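Local coordinates for glutamyl endopeptidase (Staphylococcus epidermidis, PDB 6PYM), which probably cleaves proteins after glutamate, and also aspartate, as a secreted serine endopeptidase of the S1B family, at residues 13-18 with 74-79; 66-71 with 110-115; 87-92 with 203-208; 94-99 with 207-212. The protein carries 1 engineered substitution. All coordinates share one frame; numbering follows the deposited sequence.

Overall arrangement
Glutamyl endopeptidase has the two-barrel fold of the chymotrypsin-like proteases, and the four contacts lie around its N-terminal barrel, strands 22-27 to 95-99. From the N terminus, residues 13-18 open contact 1, which closes on 74-79, just ahead of strand 80-87. Before it closes, strand 64-67 leads into 66-71, the start of contact 2, so the two contacts cross; they also touch, their centres about 5 Å apart. Contacts 3 and 4 start on either side of Asp93, in the connection after strand 80-87 and on strand 95-99, and finish together on the C-terminal helix 200-209, sharing Arg207 and Asn208. Contact 2 closes at 110-115 after both have opened, and therefore crosses them.

Contact 1 of 4, residues 13-18 with 74-79; sequences NTTQGH and DYPNGK
Thr15 and Pro76 meet in a small apolar contact between two beta turns, beside the N-terminal barrel of this chymotrypsin-like fold. One turn, of type I, runs from Asn13 to Gln16 in the connection between strands 8-11 and 22-27; the other, also type I, spans Tyr75 to Gly78 just before strand 80-87. Each is closed by its own backbone hydrogen bond, Gln16 N to Asn13 O at 3.1 Å and Gly78 N to Tyr75 O at 2.9 Å, while no hydrogen bond joins one turn directly to the other. The backbones stay well apart, with Thr15 CA and Pro76 CA 7.7 Å from each other, and side chains bridge the gap.

The methyl of Thr15 does most of the touching. Chi1 of 68° puts OG1 between the backbone N and the carbonyl carbon and leaves CG2 beside N, from where Thr15 CG2 reaches the proline ring at Pro76 CG, 3.6 Å away, and also Pro76 CB at 3.9 Å. The two side chains meet at a slant.

Polar groups beside this patch are tied to Ser68, earlier in the same connection as 74-79. Thr14 OG1 hydrogen-bonds to the carbonyl oxygen of Ser68, and the amide nitrogen of Asn77 to the hydroxyl of the same serine, which gives both turns a shared polar partner. Far from the catalytic residues, the contact joins the link from strand 8-11 of the second sheet into the barrel with the 64-67 to 80-87 connection. The Thr15 methyl also borders the Asn77 amide, with Thr15 CG2 4.0 Å from Asn77 ND2.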
loop_
_atom_site.group_PDB
_atom_site.type_symbol
_atom_site.label_atom_id
_atom_site.label_comp_id
_atom_site.label_asym_id
_atom_site.label_seq_id
_atom_site.Cartn_x
_atom_site.Cartn_y
_atom_site.Cartn_z
ATOM N N ASN A 13 10.888 -8.988 10.232
ATOM C CA ASN A 13 9.748 -9.735 10.760
ATOM C C ASN A 13 8.479 -9.302 10.025
ATOM O O ASN A 13 7.559 -8.706 10.584
ATOM C CB ASN A 13 9.631 -9.527 12.264
ATOM C CG ASN A 13 10.828 -10.072 13.014
ATOM O OD1 ASN A 13 11.551 -9.329 13.681
ATOM N ND2 ASN A 13 11.066 -11.362 12.884
ATOM N N THR A 14 8.449 -9.630 8.733
ATOM C CA THR A 14 7.431 -9.096 7.828
ATOM C C THR A 14 6.042 -9.663 8.068
ATOM O O THR A 14 5.072 -9.091 7.547
ATOM C CB THR A 14 7.819 -9.337 6.369
ATOM O OG1 THR A 14 7.951 -10.748 6.134
ATOM C CG2 THR A 14 9.115 -8.626 6.023
ATOM N N THR A 15 5.911 -10.760 8.822
ATOM C CA THR A 15 4.602 -11.318 9.143
ATOM C C THR A 15 4.094 -10.882 10.506
ATOM O O THR A 15 3.010 -11.312 10.910
ATOM C CB THR A 15 4.605 -12.859 9.095
ATOM O OG1 THR A 15 5.403 -13.386 10.170
ATOM C CG2 THR A 15 5.121 -13.385 7.770
ATOM N N GLN A 16 4.828 -10.035 11.216
ATOM C CA GLN A 16 4.483 -9.682 12.583
ATOM C C GLN A 16 3.979 -8.247 12.686
ATOM O O GLN A 16 4.387 -7.364 11.929
ATOM C CB GLN A 16 5.681 -9.882 13.515
ATOM C CG GLN A 16 6.192 -11.315 13.568
ATOM C CD GLN A 16 5.177 -12.287 14.152
ATOM O OE1 GLN A 16 4.184 -11.889 14.781
ATOM N NE2 GLN A 16 5.414 -13.578 13.934
ATOM N N GLY A 17 3.076 -8.023 13.632
ATOM C CA GLY A 17 2.568 -6.681 13.878
ATOM C C GLY A 17 1.837 -6.125 12.673
ATOM O O GLY A 17 1.162 -6.851 11.939
ATOM N N HIS A 18 1.981 -4.819 12.452
ATOM C CA HIS A 18 1.271 -4.178 11.352
ATOM C C HIS A 18 1.913 -4.427 9.992
ATOM O O HIS A 18 1.339 -4.025 8.970
ATOM C CB HIS A 18 1.082 -2.678 11.619
ATOM C CG HIS A 18 2.313 -1.844 11.417
ATOM N ND1 HIS A 18 3.367 -1.817 12.309
ATOM C CD2 HIS A 18 2.630 -0.967 10.437
ATOM C CE1 HIS A 18 4.285 -0.971 11.877
ATOM N NE2 HIS A 18 3.857 -0.434 10.747
ATOM N N ASP A 74 11.587 -15.632 -0.502
ATOM C CA ASP A 74 10.956 -15.800 0.810
ATOM C C ASP A 74 9.623 -15.049 0.791
ATOM O O ASP A 74 9.545 -13.870 1.156
ATOM C CB ASP A 74 11.864 -15.314 1.928
ATOM C CG ASP A 74 11.369 -15.723 3.305
ATOM O OD1 ASP A 74 10.189 -16.096 3.437
ATOM O OD2 ASP A 74 12.164 -15.662 4.270
ATOM N N TYR A 75 8.578 -15.759 0.378
ATOM C CA TYR A 75 7.207 -15.267 0.394
ATOM C C TYR A 75 6.478 -16.115 1.427
ATOM O O TYR A 75 5.864 -17.136 1.081
ATOM C CB TYR A 75 6.591 -15.449 -0.992
ATOM C CG TYR A 75 7.265 -14.643 -2.078
ATOM C CD1 TYR A 75 7.318 -13.255 -2.011
ATOM C CD2 TYR A 75 7.821 -15.263 -3.190
ATOM C CE1 TYR A 75 7.908 -12.506 -3.017
ATOM C CE2 TYR A 75 8.425 -14.519 -4.202
ATOM C CZ TYR A 75 8.465 -13.141 -4.106
ATOM O OH TYR A 75 9.054 -12.387 -5.098
ATOM N N PRO A 76 6.529 -15.753 2.710
ATOM C CA PRO A 76 6.006 -16.664 3.743
ATOM C C PRO A 76 4.521 -16.925 3.614
ATOM O O PRO A 76 4.039 -17.988 4.027
ATOM C CB PRO A 76 6.351 -15.948 5.055
ATOM C CG PRO A 76 6.496 -14.505 4.670
ATOM C CD PRO A 76 7.095 -14.523 3.292
ATOM N N ASN A 77 3.771 -15.979 3.055
ATOM C CA ASN A 77 2.343 -16.143 2.839
ATOM C C ASN A 77 2.001 -16.428 1.384
ATOM O O ASN A 77 0.838 -16.295 0.990
ATOM C CB ASN A 77 1.582 -14.949 3.412
ATOM C CG ASN A 77 1.581 -14.965 4.926
ATOM O OD1 ASN A 77 1.416 -16.021 5.533
ATOM N ND2 ASN A 77 1.805 -13.820 5.546
ATOM N N GLY A 78 2.987 -16.849 0.595
ATOM C CA GLY A 78 2.772 -17.189 -0.792
ATOM C C GLY A 78 2.290 -15.998 -1.597
ATOM O O GLY A 78 2.647 -14.839 -1.334
ATOM N N LYS A 79 1.466 -16.285 -2.602
ATOM C CA LYS A 79 0.913 -15.251 -3.456
ATOM C C LYS A 79 -0.578 -15.468 -3.665
ATOM O O LYS A 79 -1.121 -16.556 -3.433
ATOM C CB LYS A 79 1.638 -15.134 -4.807
ATOM C CG LYS A 79 1.231 -16.137 -5.865
ATOM C CD LYS A 79 1.931 -15.822 -7.184
ATOM C CE LYS A 79 1.318 -16.585 -8.352
ATOM N NZ LYS A 79 1.491 -18.060 -8.232
#

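Contact 2 of 4, residues 66-71 with 110-115; sequences HPSAKN and QVVKPA
Val112 packs against Pro67 and Ser68 in a buried contact on the N-terminal barrel of the chymotrypsin-like fold, where the chain leaving helix 108-111 passes the end of strand 64-67. Val112 is the first residue beyond the helix to depart from helical backbone angles, and 66-71 makes a type II beta turn from His66 to Ala69.

The apolar part rests on one methyl. Val112 CG1, anti to the carbonyl carbon (chi1 -58°), comes to 4.0 Å from Pro67 CB. Val40 of strand 34-42 touches both Pro67 and Val112, and Phe80 lies against Pro67 and Val111, so the pair belongs to a larger apolar cluster.

The polar part belongs to Ser68, whose positive phi of 68° suits the third position of the type II turn. Its buried hydroxyl is hydrogen-bonded to the backbone carbonyl of Asp20, while Asp20 also takes the backbone N-H of Lys113 through its carboxylate. Asp20 thereby links the two segments through a third loop, as no hydrogen bond runs directly between them. Across the contact this hydroxyl meets only carbon: Ser68 OG is 3.5 Å from Val112 CG1.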
loop_
_atom_site.group_PDB
_atom_site.type_symbol
_atom_site.label_atom_id
_atom_site.label_comp_id
_atom_site.label_asym_id
_atom_site.label_seq_id
_atom_site.Cartn_x
_atom_site.Cartn_y
_atom_site.Cartn_z
ATOM N N HIS A 66 1.907 -10.598 -3.011
ATOM C CA HIS A 66 2.625 -11.382 -2.008
ATOM C C HIS A 66 2.577 -10.621 -0.687
ATOM O O HIS A 66 3.441 -9.771 -0.420
ATOM C CB HIS A 66 4.080 -11.589 -2.436
ATOM C CG HIS A 66 4.262 -12.372 -3.706
ATOM N ND1 HIS A 66 4.240 -11.817 -4.971
ATOM C CD2 HIS A 66 4.544 -13.685 -3.884
ATOM C CE1 HIS A 66 4.479 -12.761 -5.871
ATOM N NE2 HIS A 66 4.666 -13.901 -5.236
ATOM N N PRO A 67 1.593 -10.882 0.170
ATOM C CA PRO A 67 1.558 -10.179 1.458
ATOM C C PRO A 67 2.708 -10.656 2.324
ATOM O O PRO A 67 3.046 -11.843 2.342
ATOM C CB PRO A 67 0.203 -10.591 2.048
ATOM C CG PRO A 67 -0.067 -11.937 1.443
ATOM C CD PRO A 67 0.526 -11.897 0.057
ATOM N N SER A 68 3.331 -9.718 3.029
ATOM C CA SER A 68 4.411 -10.028 3.959
ATOM C C SER A 68 5.667 -10.523 3.264
ATOM O O SER A 68 6.494 -11.185 3.903
ATOM C CB SER A 68 4.010 -11.035 5.057
ATOM O OG SER A 68 2.621 -11.037 5.346
ATOM N N ALA A 69 5.842 -10.241 1.974
ATOM C CA ALA A 69 7.037 -10.699 1.279
ATOM C C ALA A 69 8.280 -10.194 1.995
ATOM O O ALA A 69 8.335 -9.041 2.440
ATOM C CB ALA A 69 7.036 -10.180 -0.154
ATOM N N LYS A 70 9.270 -11.076 2.128
ATOM C CA LYS A 70 10.501 -10.760 2.843
ATOM C C LYS A 70 11.703 -10.603 1.929
ATOM O O LYS A 70 12.555 -9.743 2.185
ATOM C CB LYS A 70 10.795 -11.813 3.917
ATOM C CG LYS A 70 12.027 -11.473 4.748
ATOM C CD LYS A 70 12.231 -12.442 5.882
ATOM C CE LYS A 70 13.471 -12.079 6.673
ATOM N NZ LYS A 70 14.699 -12.076 5.829
ATOM N N ASN A 71 11.792 -11.422 0.883
ATOM C CA ASN A 71 12.742 -11.239 -0.212
ATOM C C ASN A 71 12.266 -12.095 -1.381
ATOM O O ASN A 71 11.246 -12.781 -1.290
ATOM C CB ASN A 71 14.190 -11.533 0.208
ATOM C CG ASN A 71 14.393 -12.961 0.686
ATOM O OD1 ASN A 71 14.212 -13.912 -0.069
ATOM N ND2 ASN A 71 14.787 -13.110 1.940
ATOM N N GLN A 110 -7.443 -13.788 5.559
ATOM C CA GLN A 110 -7.319 -14.828 6.568
ATOM C C GLN A 110 -5.872 -15.146 6.891
ATOM O O GLN A 110 -5.573 -15.512 8.032
ATOM C CB GLN A 110 -7.992 -16.119 6.079
ATOM C CG GLN A 110 -9.504 -16.030 5.918
ATOM C CD GLN A 110 -10.117 -17.290 5.317
ATOM O OE1 GLN A 110 -9.472 -18.014 4.552
ATOM N NE2 GLN A 110 -11.370 -17.556 5.669
ATOM N N VAL A 111 -4.965 -15.010 5.920
ATOM C CA VAL A 111 -3.570 -15.366 6.151
ATOM C C VAL A 111 -2.793 -14.239 6.812
ATOM O O VAL A 111 -1.773 -14.500 7.463
ATOM C CB VAL A 111 -2.879 -15.872 4.871
ATOM C CG1 VAL A 111 -3.683 -17.005 4.243
ATOM C CG2 VAL A 111 -2.636 -14.745 3.868
ATOM N N VAL A 112 -3.233 -12.995 6.649
ATOM C CA VAL A 112 -2.705 -11.856 7.382
ATOM C C VAL A 112 -3.884 -11.122 7.993
ATOM O O VAL A 112 -5.031 -11.297 7.576
ATOM C CB VAL A 112 -1.887 -10.899 6.487
ATOM C CG1 VAL A 112 -0.743 -11.647 5.841
ATOM C CG2 VAL A 112 -2.771 -10.233 5.435
ATOM N N LYS A 113 -3.600 -10.308 8.997
ATOM C CA LYS A 113 -4.633 -9.439 9.554
ATOM C C LYS A 113 -4.819 -8.230 8.644
ATOM O O LYS A 113 -3.857 -7.484 8.424
ATOM C CB LYS A 113 -4.242 -8.955 10.944
ATOM C CG LYS A 113 -5.388 -8.256 11.671
ATOM C CD LYS A 113 -5.006 -7.892 13.099
ATOM C CE LYS A 113 -6.214 -7.388 13.882
ATOM N NZ LYS A 113 -6.760 -6.113 13.338
ATOM N N PRO A 114 -6.016 -7.985 8.118
ATOM C CA PRO A 114 -6.218 -6.767 7.327
ATOM C C PRO A 114 -5.841 -5.529 8.128
ATOM O O PRO A 114 -6.072 -5.454 9.341
ATOM C CB PRO A 114 -7.714 -6.807 6.999
ATOM C CG PRO A 114 -8.032 -8.272 6.975
ATOM C CD PRO A 114 -7.219 -8.837 8.121
ATOM N N ALA A 115 -5.243 -4.561 7.440
ATOM C CA ALA A 115 -4.809 -3.340 8.094
ATOM C C ALA A 115 -6.000 -2.546 8.604
ATOM O O ALA A 115 -7.103 -2.610 8.054
ATOM C CB ALA A 115 -4.019 -2.479 7.115
#

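Contact 3 of 4, residues 87-92 with 203-208; sequences PYPGNS and QQFLRN
Tyr88 turns the edge of its ring toward the face of Phe205 in a T-shaped (edge-to-face) aromatic pair, which sets the C-terminal helix 200-209 against the N-terminal barrel of the chymotrypsin-like fold. The ring planes stand at 67° and the centroids are 5.2 Å apart. Phe205, its CG anti to the backbone N (chi1 166°), carries its ring out from the helix to the 87-92 connection.

Tyr88 CD1 forms the leading edge, 3.6 Å from Phe205 CG and set over the ring toward its rim. The tyrosine backbone adds a CH-pi contact over the Phe205 face, with Tyr88 CA 4.0 Å from the ring centroid. A flat aromatic surface thus receives both the ring edge and the main chain of one residue.

Tyr88 OH hydrogen-bonds to Glu156, which also bonds to the hydroxyl of Ser92, and Lys50 NZ hydrogen-bonds to the carbonyls of Tyr88 and Gly90. These bonds hold the connection that leads into Asp93, predicted to belong to the charge relay, whose side chain is about 8 Å from that of Tyr88. Pro89 extends the apolar packing obliquely to the phenylalanine ring, its CD 3.7 Å from Phe205 CD1.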
loop_
_atom_site.group_PDB
_atom_site.type_symbol
_atom_site.label_atom_id
_atom_site.label_comp_id
_atom_site.label_asym_id
_atom_site.label_seq_id
_atom_site.Cartn_x
_atom_site.Cartn_y
_atom_site.Cartn_z
ATOM N N PRO A 87 -11.314 0.547 -9.633
ATOM C CA PRO A 87 -10.690 1.867 -9.468
ATOM C C PRO A 87 -11.570 2.790 -8.639
ATOM O O PRO A 87 -12.799 2.747 -8.728
ATOM C CB PRO A 87 -10.564 2.382 -10.907
ATOM C CG PRO A 87 -11.648 1.661 -11.657
ATOM C CD PRO A 87 -11.748 0.300 -11.021
ATOM N N TYR A 88 -10.939 3.630 -7.827
ATOM C CA TYR A 88 -11.672 4.689 -7.152
ATOM C C TYR A 88 -12.262 5.620 -8.207
ATOM O O TYR A 88 -11.548 6.038 -9.125
ATOM C CB TYR A 88 -10.701 5.461 -6.265
ATOM C CG TYR A 88 -11.294 6.633 -5.532
ATOM C CD1 TYR A 88 -12.389 6.470 -4.694
ATOM C CD2 TYR A 88 -10.743 7.902 -5.660
ATOM C CE1 TYR A 88 -12.927 7.542 -4.003
ATOM C CE2 TYR A 88 -11.269 8.981 -4.970
ATOM C CZ TYR A 88 -12.370 8.794 -4.150
ATOM O OH TYR A 88 -12.912 9.858 -3.454
ATOM N N PRO A 89 -13.553 5.963 -8.126
ATOM C CA PRO A 89 -14.130 6.820 -9.174
ATOM C C PRO A 89 -13.560 8.226 -9.192
ATOM O O PRO A 89 -13.586 8.879 -10.243
ATOM C CB PRO A 89 -15.634 6.815 -8.857
ATOM C CG PRO A 89 -15.853 5.558 -8.083
ATOM C CD PRO A 89 -14.594 5.367 -7.270
ATOM N N GLY A 90 -13.052 8.716 -8.074
ATOM C CA GLY A 90 -12.524 10.063 -8.024
ATOM C C GLY A 90 -11.180 10.195 -8.721
ATOM O O GLY A 90 -10.566 9.224 -9.173
ATOM N N ASN A 91 -10.715 11.439 -8.790
ATOM C CA ASN A 91 -9.508 11.774 -9.545
ATOM C C ASN A 91 -8.251 11.633 -8.687
ATOM O O ASN A 91 -7.473 12.571 -8.525
ATOM C CB ASN A 91 -9.622 13.178 -10.124
ATOM C CG ASN A 91 -10.681 13.273 -11.187
ATOM O OD1 ASN A 91 -10.469 12.855 -12.326
ATOM N ND2 ASN A 91 -11.833 13.813 -10.825
ATOM N N SER A 92 -8.049 10.421 -8.167
ATOM C CA SER A 92 -6.880 10.093 -7.359
ATOM C C SER A 92 -6.392 8.698 -7.723
ATOM O O SER A 92 -7.150 7.861 -8.216
ATOM C CB SER A 92 -7.183 10.167 -5.861
ATOM O OG SER A 92 -7.525 11.490 -5.486
ATOM N N GLN A 203 -13.356 6.809 2.328
ATOM C CA GLN A 203 -13.880 5.843 3.288
ATOM C C GLN A 203 -15.219 5.274 2.838
ATOM O O GLN A 203 -15.493 4.088 3.048
ATOM C CB GLN A 203 -13.976 6.483 4.670
ATOM C CG GLN A 203 -12.609 6.753 5.267
ATOM C CD GLN A 203 -12.662 7.603 6.512
ATOM O OE1 GLN A 203 -13.504 7.381 7.387
ATOM N NE2 GLN A 203 -11.784 8.592 6.603
ATOM N N GLN A 204 -16.064 6.102 2.212
ATOM C CA GLN A 204 -17.328 5.597 1.680
ATOM C C GLN A 204 -17.088 4.581 0.574
ATOM O O GLN A 204 -17.723 3.523 0.545
ATOM C CB GLN A 204 -18.175 6.759 1.164
ATOM C CG GLN A 204 -18.657 7.680 2.263
ATOM C CD GLN A 204 -19.392 8.893 1.731
ATOM O OE1 GLN A 204 -19.347 9.189 0.539
ATOM N NE2 GLN A 204 -20.088 9.593 2.618
ATOM N N PHE A 205 -16.163 4.883 -0.336
ATOM C CA PHE A 205 -15.786 3.938 -1.381
ATOM C C PHE A 205 -15.311 2.616 -0.788
ATOM O O PHE A 205 -15.672 1.541 -1.278
ATOM C CB PHE A 205 -14.706 4.592 -2.253
ATOM C CG PHE A 205 -13.957 3.649 -3.170
ATOM C CD1 PHE A 205 -14.561 3.111 -4.295
ATOM C CD2 PHE A 205 -12.616 3.364 -2.939
ATOM C CE1 PHE A 205 -13.857 2.277 -5.146
ATOM C CE2 PHE A 205 -11.913 2.537 -3.788
ATOM C CZ PHE A 205 -12.535 1.990 -4.889
ATOM N N LEU A 206 -14.516 2.674 0.281
ATOM C CA LEU A 206 -14.048 1.442 0.914
ATOM C C LEU A 206 -15.210 0.644 1.493
ATOM O O LEU A 206 -15.318 -0.566 1.265
ATOM C CB LEU A 206 -13.022 1.761 1.996
ATOM C CG LEU A 206 -11.725 2.410 1.519
ATOM C CD1 LEU A 206 -10.829 2.677 2.723
ATOM C CD2 LEU A 206 -11.014 1.550 0.467
ATOM N N ARG A 207 -16.085 1.304 2.262
ATOM C CA ARG A 207 -17.205 0.595 2.884
ATOM C C ARG A 207 -18.110 -0.048 1.847
ATOM O O ARG A 207 -18.653 -1.136 2.078
ATOM C CB ARG A 207 -18.027 1.546 3.752
ATOM C CG ARG A 207 -17.370 1.913 5.051
ATOM C CD ARG A 207 -18.305 2.706 5.944
ATOM N NE ARG A 207 -17.651 2.969 7.219
ATOM C CZ ARG A 207 -17.140 4.139 7.589
ATOM N NH1 ARG A 207 -17.238 5.186 6.793
ATOM N NH2 ARG A 207 -16.547 4.259 8.768
ATOM N N ASN A 208 -18.300 0.611 0.706
ATOM C CA ASN A 208 -19.232 0.121 -0.299
ATOM C C ASN A 208 -18.669 -0.995 -1.157
ATOM O O ASN A 208 -19.424 -1.605 -1.924
ATOM C CB ASN A 208 -19.744 1.284 -1.136
ATOM C CG ASN A 208 -20.664 2.174 -0.339
ATOM O OD1 ASN A 208 -21.478 1.682 0.438
ATOM N ND2 ASN A 208 -20.513 3.477 -0.488
#

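Contact 4 of 4, residues 94-99 with 207-212; sequences LAILRV and RNNIPD
Strand 95-99 and residues 207-212 approach no closer than 8.4 Å between Ile96 CA and Asn209 CA, so the contact, which packs the C-terminal helix 200-209 and the chain following it on the N-terminal barrel of the chymotrypsin-like fold, is made mainly by side chains. Ile96 extends CD1 from the barrel strand to 3.6 Å from Asn209 CB. The same methyl meets Ile210 tip to tip, with Ile96 CD1 3.7 Å from Ile210 CD1. Phe205 and Leu47 also pack on Ile96, which places it between the helix and the neighbouring strand.

Arg98 makes the polar half. Its chain bends at CG-CD (chi3 -71°), and the edge of the guanidinium comes to Asn209, where Arg98 NH2 lies 3.0 Å from Asn209 O at an angle too poor for a hydrogen bond. A water bridges the two residues instead: it accepts from Arg98 NH2 at 2.9 Å and donates to Asn209 OD1 at 2.9 Å. Asn209 ND2 is turned back to the carbonyl of Phe205.

Salt bridges from Arg98 NE to Glu45 and from NH1 to Glu84 fix the guanidinium on the barrel. Its charge is therefore probably balanced by these carboxylates, and its link to Asn209 is a water-mediated one beside an apolar isoleucine pair.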
loop_
_atom_site.group_PDB
_atom_site.type_symbol
_atom_site.label_atom_id
_atom_site.label_comp_id
_atom_site.label_asym_id
_atom_site.label_seq_id
_atom_site.Cartn_x
_atom_site.Cartn_y
_atom_site.Cartn_z
ATOM N N LEU A 94 -5.893 5.647 -6.787
ATOM C CA LEU A 94 -6.293 4.625 -5.822
ATOM C C LEU A 94 -7.136 3.565 -6.509
ATOM O O LEU A 94 -8.079 3.891 -7.239
ATOM C CB LEU A 94 -7.121 5.248 -4.700
ATOM C CG LEU A 94 -7.654 4.276 -3.642
ATOM C CD1 LEU A 94 -6.512 3.606 -2.866
ATOM C CD2 LEU A 94 -8.616 5.000 -2.708
ATOM N N ALA A 95 -6.832 2.302 -6.241
ATOM C CA ALA A 95 -7.655 1.202 -6.711
ATOM C C ALA A 95 -7.700 0.110 -5.657
ATOM O O ALA A 95 -6.735 -0.105 -4.913
ATOM C CB ALA A 95 -7.109 0.607 -8.014
ATOM N N ILE A 96 -8.838 -0.575 -5.594
ATOM C CA ILE A 96 -8.941 -1.844 -4.888
ATOM C C ILE A 96 -8.592 -2.935 -5.881
ATOM O O ILE A 96 -9.070 -2.920 -7.024
ATOM C CB ILE A 96 -10.365 -2.063 -4.350
ATOM C CG1 ILE A 96 -10.761 -0.961 -3.363
ATOM C CG2 ILE A 96 -10.492 -3.457 -3.733
ATOM C CD1 ILE A 96 -12.253 -0.948 -3.021
ATOM N N LEU A 97 -7.763 -3.879 -5.465
ATOM C CA LEU A 97 -7.561 -5.106 -6.224
ATOM C C LEU A 97 -8.133 -6.241 -5.392
ATOM O O LEU A 97 -7.650 -6.518 -4.288
ATOM C CB LEU A 97 -6.090 -5.363 -6.544
ATOM C CG LEU A 97 -5.830 -6.665 -7.314
ATOM C CD1 LEU A 97 -6.444 -6.635 -8.711
ATOM C CD2 LEU A 97 -4.351 -6.945 -7.394
ATOM N N ARG A 98 -9.188 -6.866 -5.903
ATOM C CA ARG A 98 -9.704 -8.084 -5.307
ATOM C C ARG A 98 -8.890 -9.245 -5.851
ATOM O O ARG A 98 -8.638 -9.312 -7.058
ATOM C CB ARG A 98 -11.176 -8.244 -5.677
ATOM C CG ARG A 98 -11.883 -9.421 -5.043
ATOM C CD ARG A 98 -13.392 -9.227 -5.134
ATOM N NE ARG A 98 -13.834 -8.164 -4.236
ATOM C CZ ARG A 98 -14.759 -7.259 -4.535
ATOM N NH1 ARG A 98 -15.352 -7.269 -5.721
ATOM N NH2 ARG A 98 -15.086 -6.335 -3.641
ATOM N N VAL A 99 -8.461 -10.140 -4.966
ATOM C CA VAL A 99 -7.653 -11.289 -5.343
ATOM C C VAL A 99 -8.428 -12.571 -5.076
ATOM O O VAL A 99 -9.294 -12.637 -4.196
ATOM C CB VAL A 99 -6.285 -11.317 -4.623
ATOM C CG1 VAL A 99 -5.431 -10.136 -5.064
ATOM C CG2 VAL A 99 -6.462 -11.318 -3.109
ATOM N N ARG A 207 -16.085 1.304 2.262
ATOM C CA ARG A 207 -17.205 0.595 2.884
ATOM C C ARG A 207 -18.110 -0.048 1.847
ATOM O O ARG A 207 -18.653 -1.136 2.078
ATOM C CB ARG A 207 -18.027 1.546 3.752
ATOM C CG ARG A 207 -17.370 1.913 5.051
ATOM C CD ARG A 207 -18.305 2.706 5.944
ATOM N NE ARG A 207 -17.651 2.969 7.219
ATOM C CZ ARG A 207 -17.140 4.139 7.589
ATOM N NH1 ARG A 207 -17.238 5.186 6.793
ATOM N NH2 ARG A 207 -16.547 4.259 8.768
ATOM N N ASN A 208 -18.300 0.611 0.706
ATOM C CA ASN A 208 -19.232 0.121 -0.299
ATOM C C ASN A 208 -18.669 -0.995 -1.157
ATOM O O ASN A 208 -19.424 -1.605 -1.924
ATOM C CB ASN A 208 -19.744 1.284 -1.136
ATOM C CG ASN A 208 -20.664 2.174 -0.339
ATOM O OD1 ASN A 208 -21.478 1.682 0.438
ATOM N ND2 ASN A 208 -20.513 3.477 -0.488
ATOM N N ASN A 209 -17.380 -1.293 -1.040
ATOM C CA ASN A 209 -16.764 -2.373 -1.791
ATOM C C ASN A 209 -16.112 -3.430 -0.924
ATOM O O ASN A 209 -15.853 -4.533 -1.418
ATOM C CB ASN A 209 -15.707 -1.821 -2.753
ATOM C CG ASN A 209 -16.321 -1.083 -3.894
ATOM O OD1 ASN A 209 -16.717 -1.698 -4.883
ATOM N ND2 ASN A 209 -16.438 0.229 -3.767
ATOM N N ILE A 210 -15.856 -3.134 0.345
ATOM C CA ILE A 210 -15.093 -4.002 1.234
ATOM C C ILE A 210 -15.874 -4.035 2.539
ATOM O O ILE A 210 -15.627 -3.216 3.436
ATOM C CB ILE A 210 -13.672 -3.457 1.443
ATOM C CG1 ILE A 210 -12.998 -3.160 0.101
ATOM C CG2 ILE A 210 -12.836 -4.440 2.249
ATOM C CD1 ILE A 210 -11.642 -2.501 0.227
ATOM N N PRO A 211 -16.856 -4.926 2.674
ATOM C CA PRO A 211 -17.806 -4.784 3.788
ATOM C C PRO A 211 -17.156 -4.914 5.148
ATOM O O PRO A 211 -17.649 -4.313 6.111
ATOM C CB PRO A 211 -18.852 -5.873 3.516
ATOM C CG PRO A 211 -18.195 -6.820 2.557
ATOM C CD PRO A 211 -17.235 -6.001 1.746
ATOM N N ASP A 212 -16.045 -5.644 5.237
ATOM C CA ASP A 212 -15.314 -5.851 6.478
ATOM C C ASP A 212 -14.225 -4.813 6.725
ATOM O O ASP A 212 -13.408 -5.011 7.630
ATOM C CB ASP A 212 -14.733 -7.275 6.539
ATOM C CG ASP A 212 -13.777 -7.590 5.383
ATOM O OD1 ASP A 212 -13.799 -6.884 4.357
ATOM O OD2 ASP A 212 -13.005 -8.572 5.486
HETATM O O HOH W 1 -17.106 -4.527 -4.735
#